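Uncharacterized protein cvnB5 (Streptomyces avermitilis, PDB 3LEQ) is of unknown function but carries a Roadblock/LC7 domain, a fold that in relatives commonly serves as a small adaptor or regulator of GTPases. Local coordinates at residues H2-V13 and L30-F38. Numbering follows the deposited sequence. Where two conformers were deposited one is given.
Sequences HSQLDQLLTGLV and LVVSKSTGF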
loop_
_atom_site.group_PDB
_atom_site.type_symbol
_atom_site.label_atom_id
_atom_site.label_comp_id
_atom_site.label_asym_id
_atom_site.label_seq_id
_atom_site.Cartn_x
_atom_site.Cartn_y
_atom_site.Cartn_z
ATOM N N HIS A 2 10.073 -15.275 3.630
ATOM C CA HIS A 2 9.628 -13.845 3.662
ATOM C C HIS A 2 10.782 -12.888 3.375
ATOM O O HIS A 2 11.793 -12.889 4.076
ATOM C CB HIS A 2 8.968 -13.510 5.002
ATOM C CG HIS A 2 7.660 -14.209 5.219
ATOM N ND1 HIS A 2 6.560 -13.990 4.417
ATOM C CD2 HIS A 2 7.276 -15.121 6.143
ATOM C CE1 HIS A 2 5.555 -14.739 4.837
ATOM N NE2 HIS A 2 5.964 -15.438 5.881
ATOM N N SER A 3 10.618 -12.071 2.336
ATOM C CA SER A 3 11.681 -11.191 1.872
ATOM C C SER A 3 11.788 -9.988 2.792
ATOM O O SER A 3 10.899 -9.747 3.612
ATOM C CB SER A 3 11.387 -10.738 0.446
ATOM O OG SER A 3 10.211 -9.931 0.432
ATOM N N GLN A 4 12.871 -9.231 2.656
ATOM C CA GLN A 4 13.050 -8.012 3.448
ATOM C C GLN A 4 11.913 -7.019 3.221
ATOM O O GLN A 4 11.459 -6.363 4.161
ATOM C CB GLN A 4 14.399 -7.348 3.134
ATOM N N LEU A 5 11.455 -6.907 1.972
ATOM C CA LEU A 5 10.347 -6.011 1.638
ATOM C C LEU A 5 9.059 -6.460 2.321
ATOM O O LEU A 5 8.327 -5.630 2.857
ATOM C CB LEU A 5 10.135 -5.946 0.119
ATOM C CG LEU A 5 9.963 -4.595 -0.590
ATOM C CD1 LEU A 5 9.260 -4.773 -1.956
ATOM C CD2 LEU A 5 9.274 -3.558 0.246
ATOM N N ASP A 6 8.795 -7.766 2.325
ATOM C CA ASP A 6 7.606 -8.316 3.008
ATOM C C ASP A 6 7.610 -7.920 4.475
ATOM O O ASP A 6 6.573 -7.563 5.031
ATOM C CB ASP A 6 7.555 -9.845 2.921
ATOM C CG ASP A 6 7.357 -10.359 1.509
ATOM O OD1 ASP A 6 6.784 -9.639 0.646
ATOM O OD2 ASP A 6 7.769 -11.519 1.269
ATOM N N GLN A 7 8.782 -8.015 5.106
ATOM C CA GLN A 7 8.947 -7.676 6.532
ATOM C C GLN A 7 8.761 -6.183 6.792
ATOM O O GLN A 7 8.116 -5.798 7.772
ATOM C CB GLN A 7 10.296 -8.161 7.061
ATOM C CG GLN A 7 10.404 -9.680 7.121
ATOM C CD GLN A 7 11.673 -10.173 7.809
ATOM O OE1 GLN A 7 12.580 -9.395 8.131
ATOM N NE2 GLN A 7 11.736 -11.475 8.040
ATOM N N LEU A 8 9.318 -5.353 5.910
ATOM C CA LEU A 8 9.066 -3.911 5.946
ATOM C C LEU A 8 7.579 -3.547 5.863
ATOM O O LEU A 8 7.096 -2.712 6.648
ATOM C CB LEU A 8 9.854 -3.174 4.851
ATOM C CG LEU A 8 11.320 -2.849 5.136
ATOM C CD1 LEU A 8 11.898 -2.082 3.968
ATOM C CD2 LEU A 8 11.493 -2.051 6.450
ATOM N N LEU A 9 6.873 -4.165 4.905
ATOM C CA LEU A 9 5.439 -3.938 4.715
ATOM C C LEU A 9 4.648 -4.439 5.914
ATOM O O LEU A 9 3.724 -3.774 6.374
ATOM C CB LEU A 9 4.941 -4.627 3.440
ATOM C CG LEU A 9 5.446 -4.107 2.094
ATOM C CD1 LEU A 9 4.898 -4.967 0.977
ATOM C CD2 LEU A 9 5.027 -2.661 1.887
ATOM N N THR A 10 5.007 -5.624 6.418
ATOM C CA THR A 10 4.324 -6.195 7.586
ATOM C C THR A 10 4.581 -5.294 8.801
ATOM O O THR A 10 3.687 -5.060 9.616
ATOM C CB THR A 10 4.764 -7.658 7.841
ATOM O OG1 THR A 10 4.659 -8.390 6.621
ATOM C CG2 THR A 10 3.891 -8.345 8.929
ATOM N N GLY A 11 5.799 -4.762 8.874
ATOM C CA GLY A 11 6.220 -3.844 9.933
ATOM C C GLY A 11 5.414 -2.558 9.928
ATOM O O GLY A 11 4.963 -2.106 10.981
ATOM N N LEU A 12 5.215 -1.981 8.743
ATOM C CA LEU A 12 4.339 -0.809 8.604
ATOM C C LEU A 12 2.936 -1.105 9.157
ATOM O O LEU A 12 2.392 -0.326 9.934
ATOM C CB LEU A 12 4.233 -0.381 7.140
ATOM C CG LEU A 12 3.235 0.733 6.825
ATOM C CD1 LEU A 12 3.783 2.074 7.301
ATOM C CD2 LEU A 12 2.908 0.779 5.329
ATOM N N VAL A 13 2.360 -2.227 8.739
ATOM C CA VAL A 13 0.995 -2.590 9.160
ATOM C C VAL A 13 0.929 -2.803 10.683
ATOM O O VAL A 13 -0.037 -2.378 11.343
ATOM C CB VAL A 13 0.492 -3.857 8.422
ATOM C CG1 VAL A 13 -0.780 -4.421 9.084
ATOM C CG2 VAL A 13 0.264 -3.570 6.956
ATOM N N LEU A 30 1.703 -6.635 -11.155
ATOM C CA LEU A 30 2.080 -7.811 -10.365
ATOM C C LEU A 30 2.292 -7.457 -8.907
ATOM O O LEU A 30 2.913 -6.454 -8.604
ATOM C CB LEU A 30 3.376 -8.413 -10.907
ATOM C CG LEU A 30 3.309 -9.604 -11.842
ATOM C CD1 LEU A 30 4.634 -9.777 -12.563
ATOM C CD2 LEU A 30 2.959 -10.853 -11.050
ATOM N N VAL A 31 1.803 -8.289 -8.001
ATOM C CA VAL A 31 2.140 -8.101 -6.581
ATOM C C VAL A 31 3.585 -8.556 -6.373
ATOM O O VAL A 31 3.889 -9.739 -6.551
ATOM C CB VAL A 31 1.193 -8.916 -5.666
ATOM C CG1 VAL A 31 1.531 -8.668 -4.192
ATOM C CG2 VAL A 31 -0.245 -8.551 -5.957
ATOM N N VAL A 32 4.474 -7.617 -6.042
ATOM C CA VAL A 32 5.896 -7.901 -5.801
ATOM C C VAL A 32 6.097 -8.266 -4.326
ATOM O O VAL A 32 7.003 -9.014 -3.974
ATOM C CB VAL A 32 6.778 -6.669 -6.165
ATOM C CG1 VAL A 32 8.257 -6.878 -5.769
ATOM C CG2 VAL A 32 6.659 -6.350 -7.658
ATOM N N SER A 33 5.240 -7.731 -3.467
ATOM C CA SER A 33 5.386 -7.900 -2.030
ATOM C C SER A 33 4.079 -7.525 -1.376
ATOM O O SER A 33 3.346 -6.673 -1.902
ATOM C CB SER A 33 6.483 -6.962 -1.530
ATOM O OG SER A 33 6.760 -7.170 -0.165
ATOM N N LYS A 34 3.775 -8.154 -0.243
ATOM C CA LYS A 34 2.579 -7.798 0.539
ATOM C C LYS A 34 2.808 -7.998 2.033
ATOM O O LYS A 34 3.666 -8.796 2.427
ATOM C CB LYS A 34 1.350 -8.600 0.073
ATOM C CG LYS A 34 1.462 -10.099 0.334
ATOM C CD LYS A 34 0.340 -10.886 -0.296
ATOM C CE LYS A 34 0.616 -12.391 -0.200
ATOM N NZ LYS A 34 0.371 -12.911 1.185
ATOM N N SER A 35 2.055 -7.277 2.865
ATOM C CA SER A 35 2.059 -7.550 4.306
ATOM C C SER A 35 1.558 -8.983 4.563
ATOM O O SER A 35 0.597 -9.425 3.937
ATOM C CB SER A 35 1.249 -6.509 5.086
ATOM O OG SER A 35 0.046 -6.162 4.419
ATOM N N THR A 36 2.210 -9.692 5.484
ATOM C CA THR A 36 2.074 -11.161 5.571
ATOM C C THR A 36 0.692 -11.706 6.017
ATOM O O THR A 36 0.359 -12.942 5.754
ATOM C CB THR A 36 3.235 -11.808 6.383
ATOM O OG1 THR A 36 3.120 -11.479 7.778
ATOM C CG2 THR A 36 4.585 -11.352 5.853
ATOM N N GLY A 37 -0.104 -10.804 6.684
ATOM C CA GLY A 37 -1.486 -11.175 7.051
ATOM C C GLY A 37 -2.550 -10.748 6.036
ATOM O O GLY A 37 -3.750 -10.709 6.365
ATOM N N PHE A 38 -2.102 -10.444 4.807
ATOM C CA PHE A 38 -2.967 -10.002 3.708
ATOM C C PHE A 38 -3.051 -11.144 2.691
ATOM O O PHE A 38 -2.105 -11.361 1.932
ATOM C CB PHE A 38 -2.333 -8.758 3.066
ATOM C CG PHE A 38 -3.270 -7.895 2.229
ATOM C CD1 PHE A 38 -2.741 -7.056 1.251
ATOM C CD2 PHE A 38 -4.641 -7.894 2.420
ATOM C CE1 PHE A 38 -3.559 -6.225 0.475
ATOM C CE2 PHE A 38 -5.465 -7.076 1.649
ATOM C CZ PHE A 38 -4.924 -6.242 0.666
HETATM O O HOH W 1 9.522 -9.464 -1.931
#
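Asp6, in the first turn of helix 4-15, reaches Ser33 on strand 31-34 and illustrates how one carboxylate can serve a helix cap and a strand at once. Its CB lies near Lys34 O, at 4.1 Å. CG, 3.7 Å from Ser33 OG, stands anti to its own carbonyl carbon (chi1 -66°), which directs the carboxylate back past the helix start. There OD2 takes the N-H of Ser3 from above the carboxylate plane, while Asp6 N donates to Ser3 OG: a capping box. OD1 faces the strand, accepting from Ser33 OG at 2.6 Å on its anti side, 26° out of plane, and more weakly from Lys34 N. With the carboxylate replaced by the methyl of an alanine, the Ser33 hydroxyl would probably lose its acceptor and Ser3 N its capping partner.

Strand 31-34 is an outermost strand of the five-stranded antiparallel sheet of the Roadblock/LC7 fold, and the helix lies on one face of that sheet; Val32 and Ser33 both oppose Val24, making a classic beta bulge. Leu9, modelled in two conformers, lies against Ser33 in one of them and packs on Val24 and on Leu112 of helix 102-115.

One turn on, Thr10 OG1 donates to Asp6 O from the face of the carbonyl opposite Thr10 N, and receives Thr36 N at 3.0 Å. The two threonine side chains cross at about a right angle, and Thr36 CG2 comes 3.6 Å from His2 ND1. Farther along, Val13 CG2 touches Ser35 CB at 3.6 Å, beside a hydroxyl already bonded to Ala22 N.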